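Local coordinates for protein tryptophanyl-tRNA synthetase (Thermus thermophilus, PDB 2EL7) that probably catalyses the ATP-dependent attachment of tryptophan to its cognate tRNA, as a homodimeric class I aminoacyl-tRNA synthetase, at residues Met1-Pro10 and Leu33-Asp43; Val96-Leu106 and Leu157-Leu168. All coordinates share one frame; numbering follows the deposited sequence.

Contact 1 of 2, residues Met1-Pro10 and Leu33-Asp43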
loop_
_atom_site.group_PDB
_atom_site.type_symbol
_atom_site.label_atom_id
_atom_site.label_comp_id
_atom_site.label_asym_id
_atom_site.label_seq_id
_atom_site.Cartn_x
_atom_site.Cartn_y
_atom_site.Cartn_z
ATOM N N MET A 1 -13.295 -7.216 -25.126
ATOM C CA MET A 1 -12.923 -8.100 -23.965
ATOM C C MET A 1 -11.715 -8.979 -24.271
ATOM O O MET A 1 -11.842 -9.963 -25.001
ATOM C CB MET A 1 -14.115 -8.988 -23.596
ATOM C CG MET A 1 -13.946 -9.844 -22.360
ATOM S SD MET A 1 -15.357 -10.982 -22.096
ATOM C CE MET A 1 -16.122 -10.311 -20.685
ATOM N N LYS A 2 -10.548 -8.624 -23.735
ATOM C CA LYS A 2 -9.330 -9.428 -23.940
ATOM C C LYS A 2 -8.892 -10.117 -22.641
ATOM O O LYS A 2 -8.523 -11.288 -22.634
ATOM C CB LYS A 2 -8.154 -8.567 -24.412
ATOM C CG LYS A 2 -8.256 -7.966 -25.804
ATOM C CD LYS A 2 -7.003 -7.150 -26.054
ATOM C CE LYS A 2 -6.973 -6.544 -27.442
ATOM N NZ LYS A 2 -5.722 -5.752 -27.638
ATOM N N ARG A 3 -8.895 -9.377 -21.544
ATOM C CA ARG A 3 -8.499 -9.965 -20.280
ATOM C C ARG A 3 -9.455 -9.529 -19.206
ATOM O O ARG A 3 -9.734 -8.344 -19.047
ATOM C CB ARG A 3 -7.085 -9.558 -19.885
ATOM C CG ARG A 3 -6.675 -10.171 -18.552
ATOM C CD ARG A 3 -5.229 -9.898 -18.269
ATOM N NE ARG A 3 -4.385 -10.665 -19.170
ATOM C CZ ARG A 3 -3.145 -10.329 -19.499
ATOM N NH1 ARG A 3 -2.472 -11.099 -20.317
ATOM N NH2 ARG A 3 -2.581 -9.223 -19.019
ATOM N N VAL A 4 -9.965 -10.499 -18.476
ATOM C CA VAL A 4 -10.918 -10.217 -17.433
ATOM C C VAL A 4 -10.365 -10.507 -16.041
ATOM O O VAL A 4 -9.610 -11.453 -15.860
ATOM C CB VAL A 4 -12.218 -11.048 -17.660
ATOM C CG1 VAL A 4 -13.144 -10.954 -16.438
ATOM C CG2 VAL A 4 -12.942 -10.517 -18.893
ATOM N N LEU A 5 -10.701 -9.658 -15.076
ATOM C CA LEU A 5 -10.277 -9.902 -13.717
ATOM C C LEU A 5 -11.540 -10.033 -12.892
ATOM O O LEU A 5 -12.351 -9.100 -12.836
ATOM C CB LEU A 5 -9.427 -8.769 -13.152
ATOM C CG LEU A 5 -9.099 -9.095 -11.673
ATOM C CD1 LEU A 5 -8.100 -10.255 -11.563
ATOM C CD2 LEU A 5 -8.537 -7.883 -10.980
ATOM N N SER A 6 -11.731 -11.193 -12.273
ATOM C CA SER A 6 -12.915 -11.407 -11.442
ATOM C C SER A 6 -12.519 -11.675 -9.993
ATOM O O SER A 6 -11.696 -12.545 -9.720
ATOM C CB SER A 6 -13.754 -12.569 -11.990
ATOM O OG SER A 6 -14.112 -12.345 -13.354
ATOM N N GLY A 7 -13.118 -10.924 -9.072
ATOM C CA GLY A 7 -12.815 -11.073 -7.665
ATOM C C GLY A 7 -13.671 -12.086 -6.944
ATOM O O GLY A 7 -14.908 -12.046 -7.022
ATOM N N ILE A 8 -13.001 -12.994 -6.231
ATOM C CA ILE A 8 -13.646 -14.049 -5.459
ATOM C C ILE A 8 -13.443 -13.794 -3.963
ATOM O O ILE A 8 -12.305 -13.652 -3.491
ATOM C CB ILE A 8 -13.042 -15.418 -5.819
ATOM C CG1 ILE A 8 -13.505 -15.830 -7.217
ATOM C CG2 ILE A 8 -13.428 -16.485 -4.766
ATOM C CD1 ILE A 8 -12.946 -17.174 -7.643
ATOM N N GLN A 9 -14.534 -13.740 -3.210
ATOM C CA GLN A 9 -14.390 -13.513 -1.771
ATOM C C GLN A 9 -13.739 -14.724 -1.094
ATOM O O GLN A 9 -14.010 -15.874 -1.456
ATOM C CB GLN A 9 -15.757 -13.200 -1.147
ATOM C CG GLN A 9 -16.336 -11.901 -1.663
ATOM C CD GLN A 9 -15.339 -10.758 -1.543
ATOM O OE1 GLN A 9 -14.719 -10.578 -0.487
ATOM N NE2 GLN A 9 -15.173 -9.977 -2.623
ATOM N N PRO A 10 -12.870 -14.479 -0.098
ATOM C CA PRO A 10 -12.180 -15.549 0.629
ATOM C C PRO A 10 -13.141 -16.324 1.565
ATOM O O PRO A 10 -13.180 -16.090 2.782
ATOM C CB PRO A 10 -11.102 -14.785 1.383
ATOM C CG PRO A 10 -11.812 -13.535 1.764
ATOM C CD PRO A 10 -12.552 -13.163 0.488
ATOM N N LEU A 33 -12.213 -16.785 -22.784
ATOM C CA LEU A 33 -10.893 -16.186 -22.668
ATOM C C LEU A 33 -9.770 -17.130 -22.292
ATOM O O LEU A 33 -8.606 -16.805 -22.473
ATOM C CB LEU A 33 -10.953 -14.995 -21.705
ATOM C CG LEU A 33 -12.041 -13.997 -22.132
ATOM C CD1 LEU A 33 -12.225 -12.896 -21.081
ATOM C CD2 LEU A 33 -11.670 -13.414 -23.487
ATOM N N GLY A 34 -10.117 -18.298 -21.782
ATOM C CA GLY A 34 -9.095 -19.254 -21.430
ATOM C C GLY A 34 -8.195 -18.749 -20.320
ATOM O O GLY A 34 -8.682 -18.444 -19.225
ATOM N N ARG A 35 -6.891 -18.643 -20.604
ATOM C CA ARG A 35 -5.907 -18.212 -19.616
ATOM C C ARG A 35 -5.995 -16.724 -19.278
ATOM O O ARG A 35 -5.539 -16.272 -18.236
ATOM C CB ARG A 35 -4.509 -18.552 -20.112
ATOM C CG ARG A 35 -3.732 -19.490 -19.218
ATOM C CD ARG A 35 -3.906 -20.980 -19.480
ATOM N NE ARG A 35 -4.433 -21.659 -18.289
ATOM C CZ ARG A 35 -4.107 -22.884 -17.865
ATOM N NH1 ARG A 35 -4.689 -23.361 -16.781
ATOM N NH2 ARG A 35 -3.202 -23.628 -18.483
ATOM N N ASP A 36 -6.589 -15.949 -20.165
ATOM C CA ASP A 36 -6.746 -14.535 -19.911
ATOM C C ASP A 36 -7.997 -14.236 -19.121
ATOM O O ASP A 36 -8.468 -13.104 -19.070
ATOM C CB ASP A 36 -6.704 -13.763 -21.213
ATOM C CG ASP A 36 -5.287 -13.429 -21.612
ATOM O OD1 ASP A 36 -4.949 -13.588 -22.802
ATOM O OD2 ASP A 36 -4.505 -13.004 -20.721
ATOM N N ALA A 37 -8.540 -15.273 -18.500
ATOM C CA ALA A 37 -9.685 -15.092 -17.625
ATOM C C ALA A 37 -9.071 -15.206 -16.233
ATOM O O ALA A 37 -9.017 -16.290 -15.682
ATOM C CB ALA A 37 -10.726 -16.199 -17.837
ATOM N N PHE A 38 -8.568 -14.095 -15.690
ATOM C CA PHE A 38 -7.973 -14.106 -14.349
ATOM C C PHE A 38 -8.999 -14.127 -13.233
ATOM O O PHE A 38 -9.955 -13.333 -13.223
ATOM C CB PHE A 38 -7.080 -12.892 -14.131
ATOM C CG PHE A 38 -5.785 -12.939 -14.893
ATOM C CD1 PHE A 38 -4.696 -12.187 -14.470
ATOM C CD2 PHE A 38 -5.651 -13.727 -16.020
ATOM C CE1 PHE A 38 -3.508 -12.227 -15.150
ATOM C CE2 PHE A 38 -4.465 -13.771 -16.702
ATOM C CZ PHE A 38 -3.386 -13.016 -16.264
ATOM N N PHE A 39 -8.805 -15.031 -12.278
ATOM C CA PHE A 39 -9.728 -15.119 -11.141
ATOM C C PHE A 39 -8.895 -14.961 -9.905
ATOM O O PHE A 39 -8.012 -15.774 -9.649
ATOM C CB PHE A 39 -10.491 -16.452 -11.135
ATOM C CG PHE A 39 -11.449 -16.608 -12.298
ATOM C CD1 PHE A 39 -11.027 -17.201 -13.499
ATOM C CD2 PHE A 39 -12.775 -16.184 -12.185
ATOM C CE1 PHE A 39 -11.906 -17.373 -14.559
ATOM C CE2 PHE A 39 -13.683 -16.350 -13.248
ATOM C CZ PHE A 39 -13.257 -16.944 -14.438
ATOM N N CYS A 40 -9.184 -13.899 -9.147
ATOM C CA CYS A 40 -8.424 -13.528 -7.949
ATOM C C CYS A 40 -9.188 -13.647 -6.633
ATOM O O CYS A 40 -10.180 -12.953 -6.428
ATOM C CB CYS A 40 -7.926 -12.083 -8.124
ATOM S SG CYS A 40 -6.749 -11.413 -6.904
ATOM N N ILE A 41 -8.711 -14.526 -5.746
ATOM C CA ILE A 41 -9.313 -14.726 -4.439
ATOM C C ILE A 41 -8.765 -13.555 -3.606
ATOM O O ILE A 41 -7.591 -13.548 -3.221
ATOM C CB ILE A 41 -8.871 -16.090 -3.835
ATOM C CG1 ILE A 41 -9.504 -17.245 -4.622
ATOM C CG2 ILE A 41 -9.273 -16.177 -2.361
ATOM C CD1 ILE A 41 -9.048 -18.634 -4.175
ATOM N N VAL A 42 -9.608 -12.571 -3.314
ATOM C CA VAL A 42 -9.133 -11.390 -2.589
ATOM C C VAL A 42 -9.008 -11.491 -1.064
ATOM O O VAL A 42 -9.729 -10.822 -0.330
ATOM C CB VAL A 42 -9.984 -10.130 -2.959
ATOM C CG1 VAL A 42 -9.750 -9.769 -4.407
ATOM C CG2 VAL A 42 -11.457 -10.390 -2.729
ATOM N N ASP A 43 -8.032 -12.272 -0.607
ATOM C CA ASP A 43 -7.823 -12.481 0.818
ATOM C C ASP A 43 -7.520 -11.180 1.572
ATOM O O ASP A 43 -7.911 -11.031 2.730
ATOM C CB ASP A 43 -6.728 -13.546 1.047
ATOM C CG ASP A 43 -5.393 -13.200 0.381
ATOM O OD1 ASP A 43 -4.390 -13.856 0.709
ATOM O OD2 ASP A 43 -5.328 -12.283 -0.461
HETATM O O HOH W 1 -12.095 -13.659 -14.824
#
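Val4 and Asp36 open a run of six backbone hydrogen bonds that zips strand 4-8 to strand 37-41 in parallel register. Toward strand 37-41, the even-numbered residues of the first strand do the bonding: Val4 N gives to Asp36 O, Val4 O takes from Phe38 N, and Ser6 and Ile8 repeat the scheme as far as Ile8 O and Val42 N (2.9 Å). The CA hydrogens of Leu5 and Gly7 add weaker contacts to carbonyl oxygens.

The charged interaction lies at the N-terminal end. Arg3 grips Asp36 side-on, NE and NH1 both standing 2.8 Å from OD2, which lies in the guanidinium plane, whereas the two nitrogens sit on one face of the carboxylate. A bend at chi3 (-70°) turns the guanidinium back to this oxygen. Its long aliphatic part also suits the place: CD lies over the centre of the Phe38 ring, 4.1 Å from the centroid, a CH-pi contact. With only an alanine here in place of Arg3, the carboxylate of Asp36 would probably lose its ionic mate and that face of Phe38 its cover.

Apolar packing occupies both faces of the sheet. Beside Phe38, the branched Leu5 reaches Cys40 CB through CD1 (3.9 Å). On the face of Val4, Ser6 and Ile8, Val4 CG2 meets Leu33 CD1, and Ile8 CG2 lies 4.0 Å from Ile41 CG1. Small Ser6 shares a water with Phe38 O; this water sits over the Phe39 ring.

With helix 16-33 as the crossover, the strands form the first beta-alpha-beta unit of the class I Rossmann-type catalytic domain. Gln9 and Pro10, just past the strand, belong to the predicted ATP site, and Pro10 opens the predicted 'HIGH' region.

Contact 2 of 2, residues Val96-Leu106 and Leu157-Leu168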
loop_
_atom_site.group_PDB
_atom_site.type_symbol
_atom_site.label_atom_id
_atom_site.label_comp_id
_atom_site.label_asym_id
_atom_site.label_seq_id
_atom_site.Cartn_x
_atom_site.Cartn_y
_atom_site.Cartn_z
ATOM N N VAL A 96 1.343 4.092 -5.588
ATOM C CA VAL A 96 1.374 5.053 -6.697
ATOM C C VAL A 96 -0.015 5.606 -6.910
ATOM O O VAL A 96 -0.207 6.810 -6.918
ATOM C CB VAL A 96 1.894 4.412 -8.023
ATOM C CG1 VAL A 96 1.899 5.461 -9.143
ATOM C CG2 VAL A 96 3.320 3.879 -7.820
ATOM N N PHE A 97 -0.982 4.710 -7.054
ATOM C CA PHE A 97 -2.371 5.091 -7.257
ATOM C C PHE A 97 -2.886 5.978 -6.122
ATOM O O PHE A 97 -3.523 6.998 -6.371
ATOM C CB PHE A 97 -3.234 3.831 -7.406
ATOM C CG PHE A 97 -3.150 3.188 -8.774
ATOM C CD1 PHE A 97 -2.225 3.628 -9.720
ATOM C CD2 PHE A 97 -3.980 2.121 -9.103
ATOM C CE1 PHE A 97 -2.127 3.016 -10.972
ATOM C CE2 PHE A 97 -3.891 1.497 -10.351
ATOM C CZ PHE A 97 -2.956 1.950 -11.294
ATOM N N THR A 98 -2.614 5.585 -4.883
ATOM C CA THR A 98 -3.019 6.367 -3.723
ATOM C C THR A 98 -2.600 7.835 -3.931
ATOM O O THR A 98 -3.408 8.747 -3.714
ATOM C CB THR A 98 -2.362 5.796 -2.404
ATOM O OG1 THR A 98 -3.033 4.592 -2.014
ATOM C CG2 THR A 98 -2.436 6.779 -1.255
ATOM N N THR A 99 -1.365 8.071 -4.376
ATOM C CA THR A 99 -0.899 9.457 -4.566
ATOM C C THR A 99 -1.639 10.178 -5.692
ATOM O O THR A 99 -1.640 11.413 -5.752
ATOM C CB THR A 99 0.648 9.565 -4.877
ATOM O OG1 THR A 99 0.941 8.957 -6.148
ATOM C CG2 THR A 99 1.497 8.878 -3.783
ATOM N N LEU A 100 -2.269 9.415 -6.581
ATOM C CA LEU A 100 -2.976 10.025 -7.703
ATOM C C LEU A 100 -4.489 10.022 -7.518
ATOM O O LEU A 100 -5.207 10.140 -8.506
ATOM C CB LEU A 100 -2.661 9.281 -8.999
ATOM C CG LEU A 100 -1.208 9.077 -9.421
ATOM C CD1 LEU A 100 -1.176 8.102 -10.592
ATOM C CD2 LEU A 100 -0.583 10.406 -9.794
ATOM N N THR A 101 -4.959 9.881 -6.276
ATOM C CA THR A 101 -6.392 9.846 -5.985
ATOM C C THR A 101 -6.860 10.942 -5.026
ATOM O O THR A 101 -6.405 11.032 -3.886
ATOM C CB THR A 101 -6.808 8.469 -5.395
ATOM O OG1 THR A 101 -6.378 7.429 -6.281
ATOM C CG2 THR A 101 -8.343 8.363 -5.242
ATOM N N PRO A 102 -7.777 11.806 -5.485
ATOM C CA PRO A 102 -8.297 12.891 -4.634
ATOM C C PRO A 102 -9.029 12.267 -3.436
ATOM O O PRO A 102 -9.855 11.368 -3.612
ATOM C CB PRO A 102 -9.276 13.627 -5.554
ATOM C CG PRO A 102 -8.762 13.332 -6.938
ATOM C CD PRO A 102 -8.343 11.875 -6.849
ATOM N N LEU A 103 -8.737 12.748 -2.232
ATOM C CA LEU A 103 -9.365 12.226 -1.026
ATOM C C LEU A 103 -10.894 12.213 -1.124
ATOM O O LEU A 103 -11.542 11.210 -0.781
ATOM C CB LEU A 103 -8.955 13.075 0.175
ATOM C CG LEU A 103 -8.661 12.390 1.508
ATOM C CD1 LEU A 103 -8.917 13.371 2.619
ATOM C CD2 LEU A 103 -9.503 11.171 1.700
ATOM N N GLY A 104 -11.452 13.344 -1.578
ATOM C CA GLY A 104 -12.891 13.506 -1.723
ATOM C C GLY A 104 -13.579 12.390 -2.490
ATOM O O GLY A 104 -14.647 11.936 -2.094
ATOM N N ASP A 105 -12.996 11.947 -3.595
ATOM C CA ASP A 105 -13.596 10.854 -4.355
ATOM C C ASP A 105 -13.696 9.568 -3.525
ATOM O O ASP A 105 -14.600 8.756 -3.745
ATOM C CB ASP A 105 -12.786 10.563 -5.622
ATOM C CG ASP A 105 -12.804 11.725 -6.604
ATOM O OD1 ASP A 105 -11.902 11.763 -7.476
ATOM O OD2 ASP A 105 -13.718 12.588 -6.500
ATOM N N LEU A 106 -12.772 9.368 -2.582
ATOM C CA LEU A 106 -12.830 8.166 -1.755
ATOM C C LEU A 106 -13.840 8.334 -0.634
ATOM O O LEU A 106 -14.666 7.455 -0.401
ATOM C CB LEU A 106 -11.457 7.829 -1.178
ATOM C CG LEU A 106 -10.442 7.385 -2.224
ATOM C CD1 LEU A 106 -9.074 7.302 -1.614
ATOM C CD2 LEU A 106 -10.868 6.064 -2.792
ATOM N N LEU A 157 -13.835 4.484 -10.501
ATOM C CA LEU A 157 -12.660 5.068 -9.867
ATOM C C LEU A 157 -11.432 4.590 -10.613
ATOM O O LEU A 157 -10.521 5.371 -10.897
ATOM C CB LEU A 157 -12.559 4.642 -8.395
ATOM C CG LEU A 157 -11.299 5.115 -7.648
ATOM C CD1 LEU A 157 -11.385 6.615 -7.417
ATOM C CD2 LEU A 157 -11.133 4.369 -6.327
ATOM N N THR A 158 -11.408 3.301 -10.935
ATOM C CA THR A 158 -10.290 2.695 -11.647
ATOM C C THR A 158 -10.029 3.358 -13.000
ATOM O O THR A 158 -8.857 3.606 -13.351
ATOM C CB THR A 158 -10.537 1.191 -11.839
ATOM O OG1 THR A 158 -10.810 0.605 -10.558
ATOM C CG2 THR A 158 -9.315 0.486 -12.448
ATOM N N ARG A 159 -11.086 3.665 -13.758
ATOM C CA ARG A 159 -10.894 4.310 -15.064
ATOM C C ARG A 159 -10.366 5.723 -14.843
ATOM O O ARG A 159 -9.476 6.175 -15.552
ATOM C CB ARG A 159 -12.193 4.380 -15.897
ATOM C CG ARG A 159 -12.788 3.042 -16.328
ATOM C CD ARG A 159 -13.873 3.228 -17.413
ATOM N NE ARG A 159 -15.056 3.895 -16.893
ATOM C CZ ARG A 159 -16.136 3.268 -16.442
ATOM N NH1 ARG A 159 -17.162 3.974 -15.974
ATOM N NH2 ARG A 159 -16.210 1.940 -16.482
ATOM N N GLU A 160 -10.905 6.422 -13.856
ATOM C CA GLU A 160 -10.432 7.766 -13.579
ATOM C C GLU A 160 -8.932 7.747 -13.298
ATOM O O GLU A 160 -8.204 8.592 -13.802
ATOM C CB GLU A 160 -11.207 8.384 -12.396
ATOM C CG GLU A 160 -12.507 9.102 -12.828
ATOM C CD GLU A 160 -13.461 9.412 -11.670
ATOM O OE1 GLU A 160 -14.631 9.779 -11.934
ATOM O OE2 GLU A 160 -13.051 9.287 -10.497
ATOM N N ILE A 161 -8.486 6.773 -12.505
ATOM C CA ILE A 161 -7.082 6.626 -12.147
ATOM C C ILE A 161 -6.244 6.265 -13.368
ATOM O O ILE A 161 -5.120 6.729 -13.516
ATOM C CB ILE A 161 -6.896 5.532 -11.023
ATOM C CG1 ILE A 161 -7.473 6.048 -9.695
ATOM C CG2 ILE A 161 -5.423 5.187 -10.832
ATOM C CD1 ILE A 161 -7.444 5.051 -8.601
ATOM N N ALA A 162 -6.795 5.451 -14.256
ATOM C CA ALA A 162 -6.062 5.069 -15.441
ATOM C C ALA A 162 -5.846 6.292 -16.315
ATOM O O ALA A 162 -4.735 6.534 -16.809
ATOM C CB ALA A 162 -6.819 4.007 -16.198
ATOM N N ARG A 163 -6.907 7.068 -16.512
ATOM C CA ARG A 163 -6.804 8.266 -17.325
ATOM C C ARG A 163 -5.794 9.224 -16.727
ATOM O O ARG A 163 -4.945 9.756 -17.448
ATOM C CB ARG A 163 -8.160 8.964 -17.465
ATOM C CG ARG A 163 -9.166 8.182 -18.312
ATOM C CD ARG A 163 -10.273 9.084 -18.838
ATOM N NE ARG A 163 -11.117 9.575 -17.773
ATOM C CZ ARG A 163 -12.133 8.889 -17.267
ATOM N NH1 ARG A 163 -12.414 7.687 -17.753
ATOM N NH2 ARG A 163 -12.855 9.394 -16.267
ATOM N N ARG A 164 -5.861 9.425 -15.414
ATOM C CA ARG A 164 -4.935 10.340 -14.759
ATOM C C ARG A 164 -3.505 9.872 -14.946
ATOM O O ARG A 164 -2.624 10.685 -15.233
ATOM C CB ARG A 164 -5.266 10.460 -13.271
ATOM C CG ARG A 164 -4.562 11.603 -12.591
ATOM C CD ARG A 164 -5.174 11.876 -11.202
ATOM N NE ARG A 164 -6.579 12.314 -11.222
ATOM C CZ ARG A 164 -7.605 11.604 -10.758
ATOM N NH1 ARG A 164 -8.840 12.103 -10.825
ATOM N NH2 ARG A 164 -7.405 10.397 -10.233
ATOM N N PHE A 165 -3.283 8.558 -14.808
ATOM C CA PHE A 165 -1.960 7.993 -14.973
ATOM C C PHE A 165 -1.508 8.118 -16.422
ATOM O O PHE A 165 -0.397 8.590 -16.691
ATOM C CB PHE A 165 -1.925 6.510 -14.558
ATOM C CG PHE A 165 -0.529 5.916 -14.520
ATOM C CD1 PHE A 165 0.165 5.789 -13.308
ATOM C CD2 PHE A 165 0.112 5.513 -15.700
ATOM C CE1 PHE A 165 1.477 5.274 -13.268
ATOM C CE2 PHE A 165 1.419 4.999 -15.676
ATOM C CZ PHE A 165 2.102 4.880 -14.456
ATOM N N ASN A 166 -2.349 7.689 -17.357
ATOM C CA ASN A 166 -1.982 7.760 -18.776
ATOM C C ASN A 166 -1.608 9.172 -19.241
ATOM O O ASN A 166 -0.644 9.345 -19.986
ATOM C CB ASN A 166 -3.097 7.202 -19.665
ATOM C CG ASN A 166 -3.293 5.690 -19.490
ATOM O OD1 ASN A 166 -2.401 4.972 -19.017
ATOM N ND2 ASN A 166 -4.458 5.200 -19.893
ATOM N N HIS A 167 -2.353 10.175 -18.786
ATOM C CA HIS A 167 -2.079 11.549 -19.165
ATOM C C HIS A 167 -0.770 12.075 -18.582
ATOM O O HIS A 167 -0.015 12.767 -19.282
ATOM C CB HIS A 167 -3.235 12.470 -18.725
ATOM C CG HIS A 167 -2.914 13.936 -18.827
ATOM N ND1 HIS A 167 -2.692 14.570 -20.032
ATOM C CD2 HIS A 167 -2.809 14.895 -17.872
ATOM C CE1 HIS A 167 -2.472 15.858 -19.816
ATOM N NE2 HIS A 167 -2.538 16.081 -18.514
ATOM N N LEU A 168 -0.506 11.759 -17.311
ATOM C CA LEU A 168 0.711 12.217 -16.626
ATOM C C LEU A 168 2.006 11.466 -16.962
ATOM O O LEU A 168 3.076 12.041 -16.872
ATOM C CB LEU A 168 0.547 12.129 -15.099
ATOM C CG LEU A 168 -0.597 12.810 -14.353
ATOM C CD1 LEU A 168 -0.605 12.323 -12.892
ATOM C CD2 LEU A 168 -0.432 14.329 -14.426
HETATM O O HOH W 2 -10.230 10.136 -9.426
#
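Leu157 meets two parts of the segment 96-106 with its two branches: CD1 faces Thr101 CG2, and CD2 lies 3.9 Å from Leu106 CD2. A forked aliphatic side chain suits this place between the turn and helix 103-107.

One turn on, Glu160 faces Asp105. Their like charges are kept 4.1 Å apart between OE2 and OD1, and a water donates to both of these oxygens while accepting from Arg164 NH1, which probably eases the repulsion.

Ile161 turns its branches to different neighbours. CG2, anti to the backbone N, sits over the centre of the Phe97 ring, 3.6 Å from the centroid and 10° off the ring normal, a CH-pi contact. CD1 touches Thr101 OG1, a hydroxyl already bonded to Phe97 O.

Arg164 reaches across the turn with its chain bent at chi3 (-64°). NH2 makes a weak hydrogen bond to Leu100 O at 2.8 Å, and Pro102 lies over one face of the guanidinium, with Glu160 O over the opposite face. A flat, long-armed cation can thus join a backbone carbonyl, a proline and the bridging water.

Phe165 presents its ring edge to Leu100 CD1 (3.8 Å) and Val96 CG1, while its CD1 also comes to the edge of the Phe97 ring. Last, Leu168 CD1 meets Leu100 CD2 at 3.6 Å, the two side chains lying alongside with opposed directions.

Helix 153-169 packs along the turn that links helices 89-99 and 103-107, at the dimer interface of this class I synthetase, where Pro102 and Arg164 both pack on Trp123 of the second subunit.

Contact 1 closes before contact 2 opens along the chain, and the two lie apart in the same class I catalytic region, their centres about 22 Å apart and their nearest atoms about 9 Å, without touching. Contact 1 joins neighbouring strands of the parallel sheet 4-8, 37-41, 80-83, near the spatial centre of the subunit. Contact 2 is entirely helix and turn, its centre about 24 Å from that of the subunit, at the contact with the second subunit. Asp136 on helix 124-139, predicted to bind tryptophan, is near both: its side chain is about 4 Å from that of Cys40 and about 8 Å from that of Phe97. Contact 1 thus borders the predicted tryptophan site, whereas contact 2 lies farther off, where the two subunits meet.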